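Local atomic coordinates of 16L protein (Yaba-like disease virus, PDB entry 6TQP), a protein that probably blocks apoptosis of the infected host cell as a poxviral member of the Bcl-2 family, holding a bound peptide against its helices. Residues V21-E26 with A101-I106; N41-L46 with D139-I144; S67-D72 with S107-M112. All coordinates share one frame; numbering follows the deposited sequence.

Interactions 1 and 3 share helix 96-113: residues 101-106 meet helix 12-27, and residues 107-112 then meet the chain leaving helix 38-68, with about 12 Å between the two centres. They touch where I24 CD1 lies 3.4 Å from S107 OG and I24 CG2 lies 3.9 Å from V110 CG2. Interaction 2, its centre about 14 Å from that of interaction 1, joins it through F22 CE1 and L44 CD2, 3.7 Å apart. Interactions 2 and 3 use distant parts of helix 38-68, their centres about 25 Å apart on opposite sides of the chain's centre. The segments meet the bound peptide mostly through other residues, A101, I102, F143 (stacked rings) and L68; L69 serves both.

Interaction 1: V21-E26 with A101-I106; sequences VFYINE and AIISLI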
ATOM      1  N   VAL A  21       0.673   7.572  -4.010  1.00 28.59           N
ATOM      2  CA  VAL A  21      -0.552   8.271  -4.392  1.00 29.52           C
ATOM      3  C   VAL A  21      -0.789   8.126  -5.885  1.00 36.51           C
ATOM      4  O   VAL A  21      -1.908   7.846  -6.328  1.00 39.40           O
ATOM      5  CB  VAL A  21      -0.480   9.747  -3.965  1.00 38.15           C
ATOM      6  CG1 VAL A  21      -1.697  10.535  -4.492  1.00 38.34           C
ATOM      7  CG2 VAL A  21      -0.397   9.833  -2.453  1.00 32.42           C
ATOM      8  N   PHE A  22       0.266   8.307  -6.681  1.00 36.10           N
ATOM      9  CA  PHE A  22       0.148   8.155  -8.124  1.00 35.04           C
ATOM     10  C   PHE A  22      -0.305   6.748  -8.487  1.00 36.49           C
ATOM     11  O   PHE A  22      -1.213   6.562  -9.309  1.00 33.88           O
ATOM     12  CB  PHE A  22       1.489   8.476  -8.776  1.00 30.94           C
ATOM     13  CG  PHE A  22       1.457   8.446 -10.277  1.00 33.23           C
ATOM     14  CD1 PHE A  22       1.606   7.251 -10.960  1.00 36.53           C
ATOM     15  CD2 PHE A  22       1.293   9.615 -11.002  1.00 36.43           C
ATOM     16  CE1 PHE A  22       1.584   7.217 -12.346  1.00 34.96           C
ATOM     17  CE2 PHE A  22       1.265   9.592 -12.389  1.00 35.55           C
ATOM     18  CZ  PHE A  22       1.407   8.393 -13.062  1.00 35.10           C
ATOM     19  N   TYR A  23       0.309   5.739  -7.866  1.00 31.95           N
ATOM     20  CA  TYR A  23      -0.011   4.350  -8.184  1.00 29.93           C
ATOM     21  C   TYR A  23      -1.460   4.027  -7.841  1.00 35.41           C
ATOM     22  O   TYR A  23      -2.205   3.474  -8.664  1.00 37.86           O
ATOM     23  CB  TYR A  23       0.938   3.415  -7.427  1.00 29.32           C
ATOM     24  CG  TYR A  23       0.666   1.955  -7.707  1.00 32.54           C
ATOM     25  CD1 TYR A  23       0.754   1.447  -9.002  1.00 49.17           C
ATOM     26  CD2 TYR A  23       0.297   1.091  -6.693  1.00 35.40           C
ATOM     27  CE1 TYR A  23       0.498   0.113  -9.266  1.00 41.00           C
ATOM     28  CE2 TYR A  23       0.042  -0.244  -6.948  1.00 34.42           C
ATOM     29  CZ  TYR A  23       0.152  -0.730  -8.228  1.00 39.42           C
ATOM     30  OH  TYR A  23      -0.115  -2.061  -8.458  1.00 44.02           O
ATOM     31  N   ILE A  24      -1.876   4.357  -6.618  1.00 30.06           N
ATOM     32  CA  ILE A  24      -3.252   4.100  -6.204  1.00 29.85           C
ATOM     33  C   ILE A  24      -4.235   4.792  -7.144  1.00 36.74           C
ATOM     34  O   ILE A  24      -5.239   4.198  -7.555  1.00 42.41           O
ATOM     35  CB  ILE A  24      -3.447   4.536  -4.738  1.00 31.13           C
ATOM     36  CG1 ILE A  24      -2.568   3.687  -3.807  1.00 25.47           C
ATOM     37  CG2 ILE A  24      -4.919   4.431  -4.325  1.00 35.86           C
ATOM     38  CD1 ILE A  24      -2.831   2.188  -3.843  1.00 36.15           C
ATOM     39  N   ASN A  25      -3.967   6.052  -7.507  1.00 41.31           N
ATOM     40  CA  ASN A  25      -4.858   6.738  -8.439  1.00 44.20           C
ATOM     41  C   ASN A  25      -4.881   6.036  -9.789  1.00 41.43           C
ATOM     42  O   ASN A  25      -5.930   5.952 -10.438  1.00 48.94           O
ATOM     43  CB  ASN A  25      -4.443   8.201  -8.611  1.00 44.43           C
ATOM     44  CG  ASN A  25      -4.727   9.042  -7.378  1.00 50.63           C
ATOM     45  OD1 ASN A  25      -5.549   8.677  -6.531  1.00 59.88           O
ATOM     46  ND2 ASN A  25      -4.049  10.176  -7.271  1.00 51.83           N
ATOM     47  N   GLU A  26      -3.732   5.522 -10.228  1.00 42.33           N
ATOM     48  CA  GLU A  26      -3.676   4.797 -11.491  1.00 46.65           C
ATOM     49  C   GLU A  26      -4.531   3.533 -11.436  1.00 63.68           C
ATOM     50  O   GLU A  26      -5.197   3.180 -12.419  1.00 49.58           O
ATOM     51  CB  GLU A  26      -2.218   4.475 -11.832  1.00 47.54           C
ATOM     52  CG  GLU A  26      -2.026   3.533 -13.017  1.00 53.74           C
ATOM     53  CD  GLU A  26      -0.578   3.483 -13.498  1.00 58.66           C
ATOM     54  OE1 GLU A  26      -0.025   4.548 -13.847  1.00 81.29           O
ATOM     55  OE2 GLU A  26       0.006   2.381 -13.529  1.00 72.40           O
ATOM     56  N   ALA A 101       2.718  -5.130   0.538  1.00 30.32           N
ATOM     57  CA  ALA A 101       1.421  -5.782   0.662  1.00 26.16           C
ATOM     58  C   ALA A 101       0.327  -4.770   0.962  1.00 23.97           C
ATOM     59  O   ALA A 101      -0.788  -4.879   0.437  1.00 29.36           O
ATOM     60  CB  ALA A 101       1.461  -6.853   1.746  1.00 32.41           C
ATOM     61  N   ILE A 102       0.621  -3.768   1.795  1.00 25.89           N
ATOM     62  CA  ILE A 102      -0.405  -2.781   2.131  1.00 27.10           C
ATOM     63  C   ILE A 102      -0.750  -1.924   0.908  1.00 31.16           C
ATOM     64  O   ILE A 102      -1.909  -1.536   0.713  1.00 28.03           O
ATOM     65  CB  ILE A 102       0.038  -1.931   3.334  1.00 27.63           C
ATOM     66  CG1 ILE A 102      -0.022  -2.797   4.599  1.00 28.68           C
ATOM     67  CG2 ILE A 102      -0.852  -0.707   3.486  1.00 27.57           C
ATOM     68  CD1 ILE A 102       0.596  -2.149   5.825  1.00 29.03           C
ATOM     69  N   ILE A 103       0.234  -1.601   0.070  1.00 28.59           N
ATOM     70  CA  ILE A 103      -0.095  -0.859  -1.151  1.00 23.99           C
ATOM     71  C   ILE A 103      -1.061  -1.668  -2.000  1.00 24.42           C
ATOM     72  O   ILE A 103      -2.042  -1.137  -2.530  1.00 29.39           O
ATOM     73  CB  ILE A 103       1.179  -0.495  -1.934  1.00 25.90           C
ATOM     74  CG1 ILE A 103       2.039   0.447  -1.094  1.00 24.43           C
ATOM     75  CG2 ILE A 103       0.823   0.145  -3.295  1.00 28.18           C
ATOM     76  CD1 ILE A 103       3.437   0.670  -1.653  1.00 29.87           C
ATOM     77  N   SER A 104      -0.820  -2.973  -2.116  1.00 24.37           N
ATOM     78  CA  SER A 104      -1.754  -3.819  -2.852  1.00 28.03           C
ATOM     79  C   SER A 104      -3.123  -3.832  -2.187  1.00 28.88           C
ATOM     80  O   SER A 104      -4.155  -3.855  -2.867  1.00 26.90           O
ATOM     81  CB  SER A 104      -1.212  -5.242  -2.966  1.00 31.44           C
ATOM     82  OG  SER A 104       0.017  -5.267  -3.662  1.00 34.76           O
ATOM     83  N   LEU A 105      -3.155  -3.855  -0.854  1.00 27.68           N
ATOM     84  CA  LEU A 105      -4.426  -3.842  -0.140  1.00 28.20           C
ATOM     85  C   LEU A 105      -5.219  -2.579  -0.461  1.00 29.30           C
ATOM     86  O   LEU A 105      -6.423  -2.636  -0.748  1.00 30.25           O
ATOM     87  CB  LEU A 105      -4.166  -3.954   1.368  1.00 28.99           C
ATOM     88  CG  LEU A 105      -5.410  -3.821   2.244  1.00 30.21           C
ATOM     89  CD1 LEU A 105      -6.383  -4.967   2.009  1.00 32.07           C
ATOM     90  CD2 LEU A 105      -4.985  -3.731   3.688  1.00 26.79           C
ATOM     91  N   ILE A 106      -4.558  -1.419  -0.422  1.00 25.08           N
ATOM     92  CA  ILE A 106      -5.232  -0.157  -0.749  1.00 25.59           C
ATOM     93  C   ILE A 106      -5.769  -0.203  -2.167  1.00 28.61           C
ATOM     94  O   ILE A 106      -6.890   0.250  -2.436  1.00 26.95           O
ATOM     95  CB  ILE A 106      -4.271   1.034  -0.561  1.00 29.31           C
ATOM     96  CG1 ILE A 106      -3.770   1.119   0.877  1.00 37.31           C
ATOM     97  CG2 ILE A 106      -4.943   2.375  -0.914  1.00 30.65           C
ATOM     98  CD1 ILE A 106      -2.525   1.909   0.990  1.00 67.50           C
TER
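Y23 and I24 reach from helix 12-27 toward I103 and I106 of helix 96-113, and the two pairs meet at different inclinations. The Y23 ring offers an edge: I103 CG2 sits near the ring plane, 3.6 Å from Y23 CD2 and 3.8 Å from Y23 CE2, so this is methyl-to-edge packing and not a methyl laid over a face. The ring is carried toward the facing helix by a chi1 of -180°, which sets CG opposite the backbone N. I24 and I106, by contrast, cross at about a right angle. I24 CD1 presses on I106 CG2 at 3.6 Å, and I24 CG1 and CG2 both stand about 4.0 Å from that same methyl, which thus receives most of the I24 side chain. I24 CD1 also comes to 3.7 Å from the carbonyl oxygen I103 O, which accepts a hydrogen bond from S107 OG. The segment axes approach to 10.3 Å at 37° between their directions, a spacing filled by branched and aromatic side chains. This is Bcl-2-like core packing: all four touching residues are buried, the contact centred about 3 Å from the chain's centre. Around this pair, helix 120-134 supplies I126 against I24, I129 against I106 and I133 against I103, while helix 38-68 brings K48 and C51 to Y23 and takes a hydrogen bond from S104 OG at C51 O.

Interaction 2: N41-L46 with D139-I144; sequences NKLLNL and DLINFI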
ATOM      1  N   ASN A  41       9.503   7.910 -11.103  1.00 28.69           N
ATOM      2  CA  ASN A  41       9.002   6.996 -12.118  1.00 28.64           C
ATOM      3  C   ASN A  41       9.753   5.670 -12.078  1.00 31.57           C
ATOM      4  O   ASN A  41       9.163   4.605 -12.299  1.00 30.98           O
ATOM      5  CB  ASN A  41       9.106   7.645 -13.499  1.00 30.42           C
ATOM      6  CG  ASN A  41       8.507   6.792 -14.575  1.00 31.26           C
ATOM      7  OD1 ASN A  41       7.304   6.580 -14.608  1.00 30.98           O
ATOM      8  ND2 ASN A  41       9.344   6.298 -15.468  1.00 32.55           N
ATOM      9  N   LYS A  42      11.054   5.713 -11.786  1.00 31.89           N
ATOM     10  CA  LYS A  42      11.810   4.473 -11.642  1.00 34.54           C
ATOM     11  C   LYS A  42      11.261   3.639 -10.494  1.00 28.33           C
ATOM     12  O   LYS A  42      11.074   2.423 -10.627  1.00 30.07           O
ATOM     13  CB  LYS A  42      13.289   4.784 -11.417  1.00 36.83           C
ATOM     14  CG  LYS A  42      14.011   5.273 -12.662  1.00 41.70           C
ATOM     15  CD  LYS A  42      15.419   5.744 -12.321  1.00 42.11           C
ATOM     16  CE  LYS A  42      16.187   6.185 -13.560  1.00 45.20           C
ATOM     17  NZ  LYS A  42      16.496   5.025 -14.451  1.00 47.43           N
ATOM     18  N   LEU A  43      10.967   4.286  -9.369  1.00 28.43           N
ATOM     19  CA  LEU A  43      10.429   3.567  -8.221  1.00 33.26           C
ATOM     20  C   LEU A  43       9.041   3.030  -8.517  1.00 29.40           C
ATOM     21  O   LEU A  43       8.682   1.935  -8.069  1.00 32.80           O
ATOM     22  CB  LEU A  43      10.384   4.483  -7.010  1.00 25.10           C
ATOM     23  CG  LEU A  43      11.730   5.011  -6.509  1.00 33.73           C
ATOM     24  CD1 LEU A  43      11.502   5.964  -5.360  1.00 33.13           C
ATOM     25  CD2 LEU A  43      12.679   3.897  -6.071  1.00 32.82           C
ATOM     26  N   LEU A  44       8.236   3.805  -9.244  1.00 27.52           N
ATOM     27  CA  LEU A  44       6.915   3.339  -9.651  1.00 31.84           C
ATOM     28  C   LEU A  44       7.005   2.021 -10.413  1.00 34.05           C
ATOM     29  O   LEU A  44       6.273   1.067 -10.116  1.00 36.01           O
ATOM     30  CB  LEU A  44       6.226   4.405 -10.511  1.00 25.66           C
ATOM     31  CG  LEU A  44       4.899   3.928 -11.116  1.00 27.24           C
ATOM     32  CD1 LEU A  44       3.829   3.745 -10.070  1.00 38.05           C
ATOM     33  CD2 LEU A  44       4.444   4.896 -12.215  1.00 31.49           C
ATOM     34  N   ASN A  45       7.875   1.954 -11.426  1.00 36.13           N
ATOM     35  CA  ASN A  45       7.988   0.733 -12.218  1.00 31.84           C
ATOM     36  C   ASN A  45       8.322  -0.471 -11.339  1.00 38.38           C
ATOM     37  O   ASN A  45       7.810  -1.570 -11.562  1.00 41.96           O
ATOM     38  CB  ASN A  45       9.037   0.910 -13.321  1.00 33.43           C
ATOM     39  CG  ASN A  45       8.594   1.914 -14.379  1.00 43.50           C
ATOM     40  OD1 ASN A  45       7.399   2.165 -14.533  1.00 47.41           O
ATOM     41  ND2 ASN A  45       9.550   2.487 -15.111  1.00 50.03           N
ATOM     42  N   LEU A  46       9.158  -0.279 -10.320  1.00 34.62           N
ATOM     43  CA  LEU A  46       9.520  -1.392  -9.448  1.00 35.19           C
ATOM     44  C   LEU A  46       8.345  -1.798  -8.565  1.00 35.19           C
ATOM     45  O   LEU A  46       8.027  -2.988  -8.428  1.00 39.10           O
ATOM     46  CB  LEU A  46      10.722  -1.011  -8.596  1.00 35.88           C
ATOM     47  CG  LEU A  46      12.015  -0.761  -9.384  1.00 40.17           C
ATOM     48  CD1 LEU A  46      13.092  -0.213  -8.462  1.00 41.09           C
ATOM     49  CD2 LEU A  46      12.503  -2.032 -10.080  1.00 47.55           C
ATOM     50  N   ASP A 139      14.898   2.016   3.628  1.00 38.73           N
ATOM     51  CA  ASP A 139      14.790   0.564   3.729  1.00 39.06           C
ATOM     52  C   ASP A 139      13.870   0.002   2.656  1.00 34.98           C
ATOM     53  O   ASP A 139      14.145  -1.060   2.089  1.00 33.69           O
ATOM     54  CB  ASP A 139      14.288   0.168   5.116  1.00 39.36           C
ATOM     55  CG  ASP A 139      15.227   0.609   6.215  1.00 42.44           C
ATOM     56  OD1 ASP A 139      16.446   0.681   5.951  1.00 40.97           O
ATOM     57  OD2 ASP A 139      14.745   0.891   7.334  1.00 45.03           O
ATOM     58  N   LEU A 140      12.771   0.695   2.360  1.00 34.55           N
ATOM     59  CA  LEU A 140      11.875   0.210   1.317  1.00 28.48           C
ATOM     60  C   LEU A 140      12.545   0.296  -0.050  1.00 28.46           C
ATOM     61  O   LEU A 140      12.442  -0.629  -0.863  1.00 33.03           O
ATOM     62  CB  LEU A 140      10.569   1.002   1.336  1.00 33.76           C
ATOM     63  CG  LEU A 140       9.569   0.745   0.206  1.00 33.03           C
ATOM     64  CD1 LEU A 140       9.172  -0.722   0.150  1.00 37.00           C
ATOM     65  CD2 LEU A 140       8.356   1.613   0.435  1.00 34.67           C
ATOM     66  N   ILE A 141      13.243   1.398  -0.318  1.00 33.67           N
ATOM     67  CA  ILE A 141      13.909   1.551  -1.604  1.00 37.05           C
ATOM     68  C   ILE A 141      14.964   0.463  -1.783  1.00 37.79           C
ATOM     69  O   ILE A 141      15.049  -0.173  -2.841  1.00 44.86           O
ATOM     70  CB  ILE A 141      14.497   2.970  -1.717  1.00 34.13           C
ATOM     71  CG1 ILE A 141      13.354   3.999  -1.818  1.00 28.91           C
ATOM     72  CG2 ILE A 141      15.444   3.083  -2.932  1.00 40.19           C
ATOM     73  CD1 ILE A 141      13.798   5.451  -1.773  1.00 30.71           C
ATOM     74  N   ASN A 142      15.761   0.205  -0.745  1.00 40.51           N
ATOM     75  CA  ASN A 142      16.768  -0.852  -0.836  1.00 46.48           C
ATOM     76  C   ASN A 142      16.140  -2.208  -1.107  1.00 34.60           C
ATOM     77  O   ASN A 142      16.729  -3.040  -1.806  1.00 40.51           O
ATOM     78  CB  ASN A 142      17.593  -0.912   0.451  1.00 57.58           C
ATOM     79  CG  ASN A 142      18.526   0.264   0.593  1.00 69.56           C
ATOM     80  OD1 ASN A 142      18.792   0.979  -0.377  1.00 49.37           O
ATOM     81  ND2 ASN A 142      19.038   0.471   1.800  1.00 76.81           N
ATOM     82  N   PHE A 143      14.951  -2.459  -0.569  1.00 33.82           N
ATOM     83  CA  PHE A 143      14.328  -3.761  -0.765  1.00 33.51           C
ATOM     84  C   PHE A 143      13.878  -3.941  -2.208  1.00 35.45           C
ATOM     85  O   PHE A 143      14.041  -5.020  -2.779  1.00 39.97           O
ATOM     86  CB  PHE A 143      13.150  -3.928   0.191  1.00 33.09           C
ATOM     87  CG  PHE A 143      12.438  -5.232   0.053  1.00 33.79           C
ATOM     88  CD1 PHE A 143      12.984  -6.392   0.569  1.00 39.29           C
ATOM     89  CD2 PHE A 143      11.224  -5.303  -0.593  1.00 37.41           C
ATOM     90  CE1 PHE A 143      12.325  -7.591   0.448  1.00 36.63           C
ATOM     91  CE2 PHE A 143      10.563  -6.501  -0.721  1.00 42.53           C
ATOM     92  CZ  PHE A 143      11.110  -7.644  -0.205  1.00 47.18           C
ATOM     93  N   ILE A 144      13.307  -2.900  -2.815  1.00 35.09           N
ATOM     94  CA  ILE A 144      12.776  -3.075  -4.163  1.00 34.51           C
ATOM     95  C   ILE A 144      13.871  -2.924  -5.214  1.00 35.12           C
ATOM     96  O   ILE A 144      13.783  -3.528  -6.289  1.00 40.10           O
ATOM     97  CB  ILE A 144      11.609  -2.108  -4.417  1.00 33.51           C
ATOM     98  CG1 ILE A 144      12.063  -0.660  -4.287  1.00 41.12           C
ATOM     99  CG2 ILE A 144      10.464  -2.414  -3.461  1.00 36.57           C
ATOM    100  CD1 ILE A 144      10.961   0.339  -4.576  1.00 39.73           C
TER
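This helix-helix crossing in the all-helical Bcl-2 fold packs the last helix of the model, 137-148, over the early turns of helix 38-68, with L43 and L46 facing I141 and I144. The segment axes come within 10.8 Å and diverge by 61°. Within these segments the touching residues span one turn of each helix. The backbones draw together along it: the CA atoms of L43 and I141 are 7.7 Å apart, those of L46 and I144 only 6.4 Å.

I144 carries the largest share of the buried surface. Its chi1 of 61° places CG1 between the backbone N and the carbonyl carbon, and the extended bond beyond it carries CD1 to where it touches both leucines. There I144 CD1 meets L43 CD2 at 4.2 Å, and it lies equally far, 4.2 Å, from L46 CB, so one methyl bridges two residues a helical turn apart. L43 leaves its backbone alongside the other helix, and the end of its side chain comes nearer: besides I144 it approaches I141, with L43 CD2 at 4.3 Å from I141 CG2. L46 points at the other helix and leans its CD1 on the backbone, 4.0 Å from I144 O. Every one of these separations is a relaxed van der Waals distance, and the 207 Å² buried between the segments is gained mainly through aliphatic groups, with one approach to a backbone carbonyl and without a hydrogen bond across them.

Helix 38-68 itself extends the contact, with Y39 on I141 and both I47 and D50 on I144. Of the neighbouring helices, 12-27 sets I16 against L43 and F12 against I141, and 96-113 contributes L100 to I144 and P96 to L140 and F143.

Interaction 3: S67-D72 with S107-M112; sequences SLLKVD and SMIVEM
I109 is the first residue of 107-112 to meet the other segment, and it touches two partners with different branches. Its tip, I109 CD1, lies 4.1 Å from L69 CD1, the two side chains crossing at about a right angle. Nearer the backbone, V71 CG1 settles beside the isoleucine's branch point, 4.0 Å from I109 CG1 and 4.1 Å from I109 CG2. One turn later comes M112, its chain extended beyond CG, and the sulfur does the touching: M112 SD stands 3.9 Å from V71 CG2. V71 therefore divides its two methyls, one to each residue of the helix.

V71 follows K70, the first residue to leave helical phi/psi, whose positive phi of 54° belongs to a Schellman motif. The contact thus ties the turn leaving helix 38-68 to the C-terminal part of helix 96-113 in the Bcl-2-like bundle. Helix 76-92 adds I86 to I109, and I82 and Q85 to L69, which also packs on an apolar side chain of the bound peptide.

Aliphatic carbon and a thioether meet across the 173 Å² buried here, consistent with apolar burial and van der Waals packing, with no directional bond between the segments.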
ATOM      1  N   SER A  67     -12.975  -7.725   3.735  1.00 35.33           N
ATOM      2  CA  SER A  67     -14.201  -8.128   4.420  1.00 37.58           C
ATOM      3  C   SER A  67     -14.141  -7.736   5.889  1.00 33.33           C
ATOM      4  O   SER A  67     -15.112  -7.213   6.448  1.00 36.85           O
ATOM      5  CB  SER A  67     -14.432  -9.635   4.290  1.00 31.84           C
ATOM      6  OG  SER A  67     -15.572 -10.021   5.032  1.00 35.36           O
ATOM      7  N   LEU A  68     -13.007  -7.987   6.536  1.00 38.79           N
ATOM      8  CA  LEU A  68     -12.864  -7.570   7.924  1.00 31.51           C
ATOM      9  C   LEU A  68     -13.024  -6.062   8.055  1.00 35.32           C
ATOM     10  O   LEU A  68     -13.698  -5.579   8.972  1.00 37.61           O
ATOM     11  CB  LEU A  68     -11.505  -7.999   8.471  1.00 34.59           C
ATOM     12  CG  LEU A  68     -11.216  -9.494   8.539  1.00 37.97           C
ATOM     13  CD1 LEU A  68      -9.812  -9.707   9.113  1.00 30.15           C
ATOM     14  CD2 LEU A  68     -12.245 -10.221   9.377  1.00 35.93           C
ATOM     15  N   LEU A  69     -12.412  -5.304   7.142  1.00 34.36           N
ATOM     16  CA  LEU A  69     -12.439  -3.845   7.197  1.00 29.90           C
ATOM     17  C   LEU A  69     -13.782  -3.255   6.784  1.00 37.00           C
ATOM     18  O   LEU A  69     -13.948  -2.031   6.861  1.00 37.94           O
ATOM     19  CB  LEU A  69     -11.351  -3.264   6.294  1.00 29.53           C
ATOM     20  CG  LEU A  69      -9.915  -3.652   6.618  1.00 34.32           C
ATOM     21  CD1 LEU A  69      -9.001  -3.227   5.480  1.00 32.86           C
ATOM     22  CD2 LEU A  69      -9.498  -3.015   7.919  1.00 35.43           C
ATOM     23  N   LYS A  70     -14.724  -4.082   6.333  1.00 31.03           N
ATOM     24  CA  LYS A  70     -16.044  -3.613   5.892  1.00 33.33           C
ATOM     25  C   LYS A  70     -15.911  -2.528   4.821  1.00 38.57           C
ATOM     26  O   LYS A  70     -16.535  -1.467   4.897  1.00 38.89           O
ATOM     27  CB  LYS A  70     -16.858  -3.106   7.083  1.00 49.50           C
ATOM     28  CG  LYS A  70     -16.910  -4.082   8.258  1.00 75.35           C
ATOM     29  CD  LYS A  70     -17.369  -3.405   9.550  1.00 68.14           C
ATOM     30  CE  LYS A  70     -18.854  -3.113   9.537  1.00 87.88           C
ATOM     31  NZ  LYS A  70     -19.661  -4.365   9.537  1.00123.64           N
ATOM     32  N   VAL A  71     -15.112  -2.816   3.793  1.00 37.47           N
ATOM     33  CA  VAL A  71     -14.804  -1.804   2.785  1.00 38.37           C
ATOM     34  C   VAL A  71     -16.029  -1.373   2.002  1.00 37.84           C
ATOM     35  O   VAL A  71     -15.968  -0.377   1.270  1.00 43.69           O
ATOM     36  CB  VAL A  71     -13.738  -2.307   1.797  1.00 42.94           C
ATOM     37  CG1 VAL A  71     -12.448  -2.608   2.533  1.00 42.64           C
ATOM     38  CG2 VAL A  71     -14.268  -3.516   1.016  1.00 42.29           C
ATOM     39  N   ASP A  72     -17.127  -2.116   2.090  1.00 46.93           N
ATOM     40  CA  ASP A  72     -18.343  -1.662   1.430  1.00 51.66           C
ATOM     41  C   ASP A  72     -18.918  -0.422   2.104  1.00 56.34           C
ATOM     42  O   ASP A  72     -19.695   0.305   1.479  1.00 58.99           O
ATOM     43  CB  ASP A  72     -19.373  -2.794   1.400  1.00 55.74           C
ATOM     44  CG  ASP A  72     -19.851  -3.190   2.787  1.00 84.52           C
ATOM     45  OD1 ASP A  72     -20.909  -2.683   3.218  1.00108.17           O
ATOM     46  OD2 ASP A  72     -19.166  -3.999   3.448  1.00 93.64           O
ATOM     47  N   SER A 107      -4.989  -0.755  -3.100  1.00 34.40           N
ATOM     48  CA  SER A 107      -5.474  -0.866  -4.480  1.00 32.56           C
ATOM     49  C   SER A 107      -6.790  -1.624  -4.532  1.00 38.51           C
ATOM     50  O   SER A 107      -7.741  -1.205  -5.207  1.00 35.49           O
ATOM     51  CB  SER A 107      -4.435  -1.563  -5.357  1.00 37.40           C
ATOM     52  OG  SER A 107      -3.273  -0.772  -5.459  1.00 45.82           O
ATOM     53  N   MET A 108      -6.865  -2.751  -3.823  1.00 34.45           N
ATOM     54  CA  MET A 108      -8.110  -3.507  -3.803  1.00 36.15           C
ATOM     55  C   MET A 108      -9.231  -2.718  -3.139  1.00 36.25           C
ATOM     56  O   MET A 108     -10.364  -2.725  -3.626  1.00 39.10           O
ATOM     57  CB  MET A 108      -7.924  -4.834  -3.086  1.00 35.23           C
ATOM     58  CG  MET A 108      -9.218  -5.634  -3.033  1.00 40.81           C
ATOM     59  SD  MET A 108      -8.980  -7.212  -2.217  1.00 37.95           S
ATOM     60  CE  MET A 108      -8.095  -8.014  -3.552  1.00 32.54           C
ATOM     61  N   ILE A 109      -8.949  -2.062  -2.009  1.00 33.61           N
ATOM     62  CA  ILE A 109      -9.986  -1.275  -1.338  1.00 36.18           C
ATOM     63  C   ILE A 109     -10.596  -0.289  -2.318  1.00 37.19           C
ATOM     64  O   ILE A 109     -11.821  -0.169  -2.436  1.00 40.16           O
ATOM     65  CB  ILE A 109      -9.411  -0.556  -0.105  1.00 35.21           C
ATOM     66  CG1 ILE A 109      -8.958  -1.581   0.931  1.00 32.30           C
ATOM     67  CG2 ILE A 109     -10.467   0.378   0.526  1.00 36.42           C
ATOM     68  CD1 ILE A 109      -8.234  -0.987   2.123  1.00 36.11           C
ATOM     69  N   VAL A 110      -9.736   0.414  -3.054  1.00 31.35           N
ATOM     70  CA  VAL A 110     -10.195   1.424  -3.999  1.00 38.81           C
ATOM     71  C   VAL A 110     -10.996   0.777  -5.121  1.00 44.28           C
ATOM     72  O   VAL A 110     -12.041   1.295  -5.545  1.00 41.18           O
ATOM     73  CB  VAL A 110      -8.977   2.206  -4.522  1.00 51.15           C
ATOM     74  CG1 VAL A 110      -9.231   2.821  -5.863  1.00 86.99           C
ATOM     75  CG2 VAL A 110      -8.567   3.278  -3.503  1.00 42.05           C
ATOM     76  N   GLU A 111     -10.518  -0.363  -5.627  1.00 40.27           N
ATOM     77  CA  GLU A 111     -11.238  -1.048  -6.697  1.00 43.31           C
ATOM     78  C   GLU A 111     -12.583  -1.578  -6.215  1.00 51.55           C
ATOM     79  O   GLU A 111     -13.535  -1.647  -6.998  1.00 55.23           O
ATOM     80  CB  GLU A 111     -10.382  -2.184  -7.259  1.00 49.12           C
ATOM     81  CG  GLU A 111      -9.176  -1.700  -8.070  1.00 81.95           C
ATOM     82  CD  GLU A 111      -8.344  -2.841  -8.633  1.00 96.00           C
ATOM     83  OE1 GLU A 111      -8.576  -4.004  -8.239  1.00 87.83           O
ATOM     84  OE2 GLU A 111      -7.460  -2.570  -9.473  1.00 80.91           O
ATOM     85  N   MET A 112     -12.686  -1.945  -4.937  1.00 50.85           N
ATOM     86  CA  MET A 112     -13.948  -2.464  -4.413  1.00 49.89           C
ATOM     87  C   MET A 112     -14.945  -1.346  -4.128  1.00 56.07           C
ATOM     88  O   MET A 112     -16.076  -1.378  -4.624  1.00 55.12           O
ATOM     89  CB  MET A 112     -13.695  -3.280  -3.147  1.00 48.80           C
ATOM     90  CG  MET A 112     -13.134  -4.645  -3.429  1.00 53.74           C
ATOM     91  SD  MET A 112     -12.902  -5.601  -1.932  1.00 52.86           S
ATOM     92  CE  MET A 112     -12.528  -7.212  -2.628  1.00 75.09           C
TER